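Local coordinates for putative dihydrodipicolinate synthase (PDB 2PCQ), which belongs to the dihydrodipicolinate synthase family of TIM-barrel proteins and assembles from four chains, at residues A[69-81]-A[111-124]. Residues are numbered along the deposited sequence; the frame is centred on the assembly and turned at random.
Sequences LMEETLPQAEGAL and YYEALAEKMPLFLY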
ATOM      1  N   LEU A  69      -0.426 -15.062  21.966  1.00 13.87           N
ATOM      2  CA  LEU A  69      -1.101 -14.054  22.770  1.00 14.09           C
ATOM      3  C   LEU A  69      -1.316 -12.829  21.892  1.00 17.14           C
ATOM      4  O   LEU A  69      -0.368 -12.119  21.536  1.00 15.31           O
ATOM      5  CB  LEU A  69      -0.273 -13.693  24.009  1.00 16.69           C
ATOM      6  CG  LEU A  69      -0.998 -12.851  25.064  1.00 16.90           C
ATOM      7  CD1 LEU A  69      -0.315 -13.025  26.407  1.00 21.52           C
ATOM      8  CD2 LEU A  69      -1.020 -11.395  24.651  1.00 15.89           C
HETATM    9  N   MSE A  70      -2.570 -12.604  21.524  1.00 13.96           N
HETATM   10  CA  MSE A  70      -2.910 -11.475  20.682  1.00 15.24           C
HETATM   11  C   MSE A  70      -3.949 -10.590  21.360  1.00 17.89           C
HETATM   12  O   MSE A  70      -5.152 -10.853  21.290  1.00 18.98           O
HETATM   13  CB  MSE A  70      -3.437 -11.974  19.349  1.00 13.23           C
HETATM   14  CG  MSE A  70      -2.517 -12.994  18.733  1.00 20.55           C
HETATM   15 SE   MSE A  70      -3.098 -13.518  16.997  1.00 39.22          SE
HETATM   16  CE  MSE A  70      -1.952 -15.068  16.796  1.00 25.81           C
ATOM     17  N   GLU A  71      -3.465  -9.548  22.032  1.00 15.97           N
ATOM     18  CA  GLU A  71      -4.322  -8.606  22.739  1.00 17.31           C
ATOM     19  C   GLU A  71      -3.939  -7.191  22.321  1.00 18.14           C
ATOM     20  O   GLU A  71      -2.879  -6.972  21.729  1.00 19.14           O
ATOM     21  CB  GLU A  71      -4.166  -8.756  24.257  1.00 16.37           C
ATOM     22  CG  GLU A  71      -4.533 -10.124  24.825  1.00 17.92           C
ATOM     23  CD  GLU A  71      -5.968 -10.535  24.537  1.00 23.85           C
ATOM     24  OE1 GLU A  71      -6.860  -9.661  24.523  1.00 22.61           O
ATOM     25  OE2 GLU A  71      -6.206 -11.746  24.336  1.00 25.38           O
ATOM     26  N   GLU A  72      -4.806  -6.237  22.643  1.00 19.69           N
ATOM     27  CA  GLU A  72      -4.593  -4.841  22.290  1.00 17.85           C
ATOM     28  C   GLU A  72      -3.966  -4.041  23.426  1.00 18.52           C
ATOM     29  O   GLU A  72      -3.360  -3.003  23.182  1.00 21.75           O
ATOM     30  CB  GLU A  72      -5.924  -4.187  21.913  1.00 17.09           C
ATOM     31  CG  GLU A  72      -6.718  -4.888  20.809  1.00 18.47           C
ATOM     32  CD  GLU A  72      -6.247  -4.537  19.402  1.00 21.79           C
ATOM     33  OE1 GLU A  72      -5.311  -3.718  19.258  1.00 16.43           O
ATOM     34  OE2 GLU A  72      -6.823  -5.085  18.435  1.00 20.92           O
ATOM     35  N   THR A  73      -4.113  -4.516  24.662  1.00 15.28           N
ATOM     36  CA  THR A  73      -3.576  -3.798  25.818  1.00 15.65           C
ATOM     37  C   THR A  73      -2.987  -4.715  26.885  1.00 18.23           C
ATOM     38  O   THR A  73      -3.243  -5.916  26.901  1.00 19.25           O
ATOM     39  CB  THR A  73      -4.668  -2.955  26.498  1.00 16.19           C
ATOM     40  OG1 THR A  73      -5.638  -3.825  27.101  1.00 17.95           O
ATOM     41  CG2 THR A  73      -5.364  -2.063  25.483  1.00 16.96           C
ATOM     42  N   LEU A  74      -2.204  -4.132  27.786  1.00 17.08           N
ATOM     43  CA  LEU A  74      -1.594  -4.899  28.861  1.00 19.14           C
ATOM     44  C   LEU A  74      -2.655  -5.479  29.798  1.00 19.99           C
ATOM     45  O   LEU A  74      -2.571  -6.639  30.186  1.00 19.32           O
ATOM     46  CB  LEU A  74      -0.595  -4.026  29.628  1.00 20.43           C
ATOM     47  CG  LEU A  74       0.696  -3.767  28.838  1.00 21.70           C
ATOM     48  CD1 LEU A  74       1.568  -2.750  29.553  1.00 21.61           C
ATOM     49  CD2 LEU A  74       1.442  -5.090  28.658  1.00 20.36           C
ATOM     50  N   PRO A  75      -3.671  -4.683  30.172  1.00 21.30           N
ATOM     51  CA  PRO A  75      -4.691  -5.246  31.062  1.00 21.70           C
ATOM     52  C   PRO A  75      -5.341  -6.498  30.467  1.00 21.20           C
ATOM     53  O   PRO A  75      -5.580  -7.474  31.176  1.00 21.67           O
ATOM     54  CB  PRO A  75      -5.674  -4.093  31.224  1.00 20.90           C
ATOM     55  CG  PRO A  75      -4.763  -2.904  31.214  1.00 20.62           C
ATOM     56  CD  PRO A  75      -3.834  -3.222  30.053  1.00 20.16           C
ATOM     57  N   GLN A  76      -5.627  -6.467  29.167  1.00 17.85           N
ATOM     58  CA  GLN A  76      -6.239  -7.614  28.497  1.00 17.02           C
ATOM     59  C   GLN A  76      -5.237  -8.755  28.363  1.00 17.69           C
ATOM     60  O   GLN A  76      -5.605  -9.925  28.414  1.00 18.20           O
ATOM     61  CB  GLN A  76      -6.736  -7.224  27.102  1.00 16.76           C
ATOM     62  CG  GLN A  76      -7.970  -6.343  27.099  1.00 17.14           C
ATOM     63  CD  GLN A  76      -8.183  -5.665  25.766  1.00 19.54           C
ATOM     64  OE1 GLN A  76      -7.316  -4.929  25.290  1.00 18.31           O
ATOM     65  NE2 GLN A  76      -9.337  -5.905  25.152  1.00 14.42           N
ATOM     66  N   ALA A  77      -3.970  -8.401  28.185  1.00 14.38           N
ATOM     67  CA  ALA A  77      -2.909  -9.384  28.038  1.00 18.72           C
ATOM     68  C   ALA A  77      -2.618 -10.147  29.330  1.00 22.06           C
ATOM     69  O   ALA A  77      -2.289 -11.335  29.295  1.00 20.39           O
ATOM     70  CB  ALA A  77      -1.639  -8.700  27.552  1.00 17.83           C
ATOM     71  N   GLU A  78      -2.742  -9.469  30.467  1.00 23.09           N
ATOM     72  CA  GLU A  78      -2.450 -10.091  31.755  1.00 28.38           C
ATOM     73  C   GLU A  78      -3.121 -11.447  31.973  1.00 25.60           C
ATOM     74  O   GLU A  78      -2.457 -12.415  32.338  1.00 24.16           O
ATOM     75  CB  GLU A  78      -2.798  -9.123  32.892  1.00 40.08           C
ATOM     76  CG  GLU A  78      -3.854  -9.608  33.868  1.00 59.50           C
ATOM     77  CD  GLU A  78      -3.975  -8.705  35.080  1.00 70.73           C
ATOM     78  OE1 GLU A  78      -4.850  -8.964  35.934  1.00 77.02           O
ATOM     79  OE2 GLU A  78      -3.191  -7.735  35.182  1.00 77.02           O
ATOM     80  N   GLY A  79      -4.427 -11.521  31.743  1.00 24.53           N
ATOM     81  CA  GLY A  79      -5.131 -12.779  31.930  1.00 25.64           C
ATOM     82  C   GLY A  79      -4.658 -13.868  30.982  1.00 27.45           C
ATOM     83  O   GLY A  79      -4.493 -15.025  31.376  1.00 25.98           O
ATOM     84  N   ALA A  80      -4.443 -13.499  29.724  1.00 24.26           N
ATOM     85  CA  ALA A  80      -3.987 -14.449  28.721  1.00 19.73           C
ATOM     86  C   ALA A  80      -2.646 -15.036  29.139  1.00 19.50           C
ATOM     87  O   ALA A  80      -2.423 -16.239  29.017  1.00 18.44           O
ATOM     88  CB  ALA A  80      -3.861 -13.761  27.368  1.00 15.46           C
ATOM     89  N   LEU A  81      -1.755 -14.184  29.635  1.00 17.35           N
ATOM     90  CA  LEU A  81      -0.437 -14.633  30.063  1.00 20.53           C
ATOM     91  C   LEU A  81      -0.535 -15.562  31.273  1.00 24.12           C
ATOM     92  O   LEU A  81       0.098 -16.615  31.295  1.00 22.43           O
ATOM     93  CB  LEU A  81       0.454 -13.426  30.386  1.00 18.24           C
ATOM     94  CG  LEU A  81       1.923 -13.703  30.733  1.00 21.72           C
ATOM     95  CD1 LEU A  81       2.755 -12.456  30.482  1.00 17.88           C
ATOM     96  CD2 LEU A  81       2.041 -14.154  32.184  1.00 21.03           C
ATOM     97  N   TYR A 111       5.216  -2.652  25.835  1.00 14.88           N
ATOM     98  CA  TYR A 111       4.313  -3.798  25.791  1.00 16.20           C
ATOM     99  C   TYR A 111       5.086  -5.108  25.954  1.00 16.26           C
ATOM    100  O   TYR A 111       4.806  -5.901  26.851  1.00 16.78           O
ATOM    101  CB  TYR A 111       3.550  -3.810  24.461  1.00 14.26           C
ATOM    102  CG  TYR A 111       2.493  -4.888  24.354  1.00 17.09           C
ATOM    103  CD1 TYR A 111       1.342  -4.853  25.147  1.00 18.19           C
ATOM    104  CD2 TYR A 111       2.645  -5.953  23.466  1.00 16.43           C
ATOM    105  CE1 TYR A 111       0.370  -5.850  25.054  1.00 19.15           C
ATOM    106  CE2 TYR A 111       1.681  -6.955  23.367  1.00 15.76           C
ATOM    107  CZ  TYR A 111       0.550  -6.898  24.162  1.00 17.35           C
ATOM    108  OH  TYR A 111      -0.395  -7.889  24.064  1.00 14.88           O
ATOM    109  N   TYR A 112       6.064  -5.326  25.085  1.00 17.81           N
ATOM    110  CA  TYR A 112       6.861  -6.543  25.125  1.00 19.19           C
ATOM    111  C   TYR A 112       7.708  -6.693  26.387  1.00 20.20           C
ATOM    112  O   TYR A 112       7.869  -7.797  26.897  1.00 19.21           O
ATOM    113  CB  TYR A 112       7.753  -6.623  23.886  1.00 14.84           C
ATOM    114  CG  TYR A 112       7.010  -7.048  22.639  1.00 17.00           C
ATOM    115  CD1 TYR A 112       6.884  -6.189  21.546  1.00 18.59           C
ATOM    116  CD2 TYR A 112       6.429  -8.313  22.553  1.00 16.35           C
ATOM    117  CE1 TYR A 112       6.198  -6.584  20.395  1.00 19.25           C
ATOM    118  CE2 TYR A 112       5.743  -8.716  21.409  1.00 17.80           C
ATOM    119  CZ  TYR A 112       5.633  -7.850  20.336  1.00 16.63           C
ATOM    120  OH  TYR A 112       4.976  -8.255  19.198  1.00 15.79           O
ATOM    121  N   GLU A 113       8.247  -5.590  26.893  1.00 19.85           N
ATOM    122  CA  GLU A 113       9.068  -5.659  28.096  1.00 21.13           C
ATOM    123  C   GLU A 113       8.214  -6.031  29.300  1.00 22.52           C
ATOM    124  O   GLU A 113       8.668  -6.744  30.190  1.00 24.80           O
ATOM    125  CB  GLU A 113       9.783  -4.326  28.325  1.00 22.81           C
ATOM    126  CG  GLU A 113      10.724  -3.970  27.182  1.00 32.61           C
ATOM    127  CD  GLU A 113      11.381  -2.619  27.353  1.00 40.04           C
ATOM    128  OE1 GLU A 113      10.821  -1.768  28.075  1.00 44.70           O
ATOM    129  OE2 GLU A 113      12.450  -2.402  26.744  1.00 47.50           O
ATOM    130  N   ALA A 114       6.968  -5.565  29.317  1.00 18.24           N
ATOM    131  CA  ALA A 114       6.062  -5.883  30.412  1.00 17.22           C
ATOM    132  C   ALA A 114       5.755  -7.380  30.401  1.00 21.66           C
ATOM    133  O   ALA A 114       5.791  -8.039  31.441  1.00 22.17           O
ATOM    134  CB  ALA A 114       4.776  -5.085  30.277  1.00 20.13           C
ATOM    135  N   LEU A 115       5.454  -7.917  29.222  1.00 20.30           N
ATOM    136  CA  LEU A 115       5.149  -9.338  29.096  1.00 18.24           C
ATOM    137  C   LEU A 115       6.380 -10.207  29.385  1.00 18.32           C
ATOM    138  O   LEU A 115       6.287 -11.211  30.090  1.00 19.10           O
ATOM    139  CB  LEU A 115       4.625  -9.649  27.689  1.00 17.33           C
ATOM    140  CG  LEU A 115       3.363  -8.915  27.217  1.00 19.84           C
ATOM    141  CD1 LEU A 115       3.015  -9.367  25.801  1.00 22.55           C
ATOM    142  CD2 LEU A 115       2.201  -9.195  28.161  1.00 19.01           C
ATOM    143  N   ALA A 116       7.527  -9.809  28.839  1.00 19.13           N
ATOM    144  CA  ALA A 116       8.775 -10.551  29.021  1.00 20.78           C
ATOM    145  C   ALA A 116       9.213 -10.577  30.479  1.00 24.34           C
ATOM    146  O   ALA A 116       9.972 -11.452  30.896  1.00 24.74           O
ATOM    147  CB  ALA A 116       9.879  -9.941  28.161  1.00 17.58           C
ATOM    148  N   GLU A 117       8.735  -9.611  31.251  1.00 25.87           N
ATOM    149  CA  GLU A 117       9.080  -9.531  32.660  1.00 27.99           C
ATOM    150  C   GLU A 117       8.409 -10.678  33.412  1.00 29.45           C
ATOM    151  O   GLU A 117       8.908 -11.130  34.443  1.00 27.61           O
ATOM    152  CB  GLU A 117       8.605  -8.191  33.230  1.00 33.27           C
ATOM    153  CG  GLU A 117       9.073  -7.894  34.644  1.00 44.25           C
ATOM    154  CD  GLU A 117      10.588  -7.844  34.756  1.00 54.47           C
ATOM    155  OE1 GLU A 117      11.221  -7.081  33.993  1.00 53.93           O
ATOM    156  OE2 GLU A 117      11.143  -8.567  35.610  1.00 60.99           O
ATOM    157  N   LYS A 118       7.291 -11.165  32.878  1.00 26.14           N
ATOM    158  CA  LYS A 118       6.528 -12.240  33.517  1.00 28.75           C
ATOM    159  C   LYS A 118       6.671 -13.620  32.855  1.00 27.88           C
ATOM    160  O   LYS A 118       6.453 -14.651  33.502  1.00 26.36           O
ATOM    161  CB  LYS A 118       5.039 -11.865  33.533  1.00 31.95           C
ATOM    162  CG  LYS A 118       4.723 -10.484  34.110  1.00 36.35           C
ATOM    163  CD  LYS A 118       5.038 -10.384  35.597  1.00 46.30           C
ATOM    164  CE  LYS A 118       4.146 -11.299  36.415  1.00 55.40           C
ATOM    165  NZ  LYS A 118       4.407 -11.175  37.878  1.00 60.76           N
HETATM  166  N   MSE A 119       7.036 -13.647  31.578  1.00 23.93           N
HETATM  167  CA  MSE A 119       7.146 -14.927  30.904  1.00 24.89           C
HETATM  168  C   MSE A 119       7.978 -14.839  29.650  1.00 20.65           C
HETATM  169  O   MSE A 119       8.032 -13.809  28.994  1.00 20.07           O
HETATM  170  CB  MSE A 119       5.754 -15.432  30.518  1.00 24.19           C
HETATM  171  CG  MSE A 119       5.469 -16.868  30.866  1.00 33.21           C
HETATM  172 SE   MSE A 119       3.754 -17.294  30.125  1.00 49.99          SE
HETATM  173  CE  MSE A 119       4.323 -18.857  29.109  1.00 39.71           C
ATOM    174  N   PRO A 120       8.644 -15.949  29.292  1.00 18.64           N
ATOM    175  CA  PRO A 120       9.475 -15.982  28.084  1.00 17.54           C
ATOM    176  C   PRO A 120       8.544 -15.863  26.897  1.00 16.71           C
ATOM    177  O   PRO A 120       7.407 -16.342  26.945  1.00 14.05           O
ATOM    178  CB  PRO A 120      10.145 -17.365  28.154  1.00 19.08           C
ATOM    179  CG  PRO A 120      10.138 -17.665  29.643  1.00 22.49           C
ATOM    180  CD  PRO A 120       8.795 -17.185  30.074  1.00 22.95           C
ATOM    181  N   LEU A 121       9.000 -15.196  25.850  1.00 18.47           N
ATOM    182  CA  LEU A 121       8.184 -15.053  24.667  1.00 19.63           C
ATOM    183  C   LEU A 121       8.941 -14.872  23.369  1.00 17.20           C
ATOM    184  O   LEU A 121      10.126 -14.524  23.355  1.00 16.23           O
ATOM    185  CB  LEU A 121       7.168 -13.893  24.826  1.00 18.20           C
ATOM    186  CG  LEU A 121       7.415 -12.374  24.682  1.00 24.46           C
ATOM    187  CD1 LEU A 121       7.551 -11.743  26.049  1.00 31.52           C
ATOM    188  CD2 LEU A 121       8.616 -12.066  23.816  1.00 24.49           C
ATOM    189  N   PHE A 122       8.232 -15.128  22.275  1.00 17.01           N
ATOM    190  CA  PHE A 122       8.763 -14.958  20.930  1.00 17.98           C
ATOM    191  C   PHE A 122       7.953 -13.798  20.366  1.00 17.35           C
ATOM    192  O   PHE A 122       6.763 -13.676  20.655  1.00 14.81           O
ATOM    193  CB  PHE A 122       8.493 -16.201  20.078  1.00 17.97           C
ATOM    194  CG  PHE A 122       9.445 -17.336  20.330  1.00 18.60           C
ATOM    195  CD1 PHE A 122      10.615 -17.451  19.589  1.00 18.10           C
ATOM    196  CD2 PHE A 122       9.164 -18.297  21.298  1.00 18.10           C
ATOM    197  CE1 PHE A 122      11.495 -18.508  19.800  1.00 19.35           C
ATOM    198  CE2 PHE A 122      10.034 -19.358  21.520  1.00 21.13           C
ATOM    199  CZ  PHE A 122      11.203 -19.465  20.767  1.00 19.73           C
ATOM    200  N   LEU A 123       8.595 -12.938  19.586  1.00 16.27           N
ATOM    201  CA  LEU A 123       7.883 -11.834  18.965  1.00 15.93           C
ATOM    202  C   LEU A 123       7.091 -12.503  17.839  1.00 16.35           C
ATOM    203  O   LEU A 123       7.558 -13.478  17.246  1.00 14.88           O
ATOM    204  CB  LEU A 123       8.872 -10.807  18.403  1.00 14.07           C
ATOM    205  CG  LEU A 123       9.863 -10.225  19.420  1.00 17.92           C
ATOM    206  CD1 LEU A 123      10.707  -9.148  18.756  1.00 12.86           C
ATOM    207  CD2 LEU A 123       9.103  -9.646  20.612  1.00 11.64           C
ATOM    208  N   TYR A 124       5.893 -11.998  17.561  1.00 14.15           N
ATOM    209  CA  TYR A 124       5.050 -12.585  16.527  1.00 13.29           C
ATOM    210  C   TYR A 124       4.753 -11.573  15.431  1.00 12.91           C
ATOM    211  O   TYR A 124       3.944 -10.667  15.614  1.00 14.46           O
ATOM    212  CB  TYR A 124       3.739 -13.081  17.149  1.00 12.81           C
ATOM    213  CG  TYR A 124       3.024 -14.169  16.368  1.00 15.14           C
ATOM    214  CD1 TYR A 124       2.009 -14.914  16.963  1.00 15.93           C
ATOM    215  CD2 TYR A 124       3.386 -14.483  15.054  1.00 14.97           C
ATOM    216  CE1 TYR A 124       1.376 -15.952  16.283  1.00 16.88           C
ATOM    217  CE2 TYR A 124       2.757 -15.521  14.361  1.00 16.55           C
ATOM    218  CZ  TYR A 124       1.755 -16.253  14.987  1.00 19.91           C
ATOM    219  OH  TYR A 124       1.150 -17.310  14.339  1.00 18.28           O
TER
HETATM  220  O   HOH W   1      -0.516  -9.415  21.916  1.00 13.90           O
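Y111 reaches from helix 107-118 to L74 on helix 74-87, two neighbouring outer helices of a TIM barrel whose short segments run nearly parallel, 26° apart with axes 11.0 Å from each other. From its CB, CG lies anti to the backbone N (chi1 -175°), which carries the ring away from its own helix toward the turn between strand 66-69 and helix 74-87. Y111 CD1 meets L74 CD2 at 3.5 Å, the two side chains running past one another in opposite senses. CE1 goes on to touch L74 CD2 again and the carbonyl carbon of T73, which lies at the ring edge. At the tip, OH packs against L69 CD2 and A77 CB and hydrogen-bonds water 1 at 2.6 Å. That water donates to L69 O and accepts from E71 N, so a single solvent molecule ties the tyrosine to the backbone at the strand's end. Farther along the helices, L115 CD2 touches both A77 CB and L81 CD1, while L81 spreads its methyls over K118 CB. At the C-terminal end of strand 121-125, Y124 is anchored through OH to K152 and S40; M70 CE rests 3.5 Å from Y124 CE1.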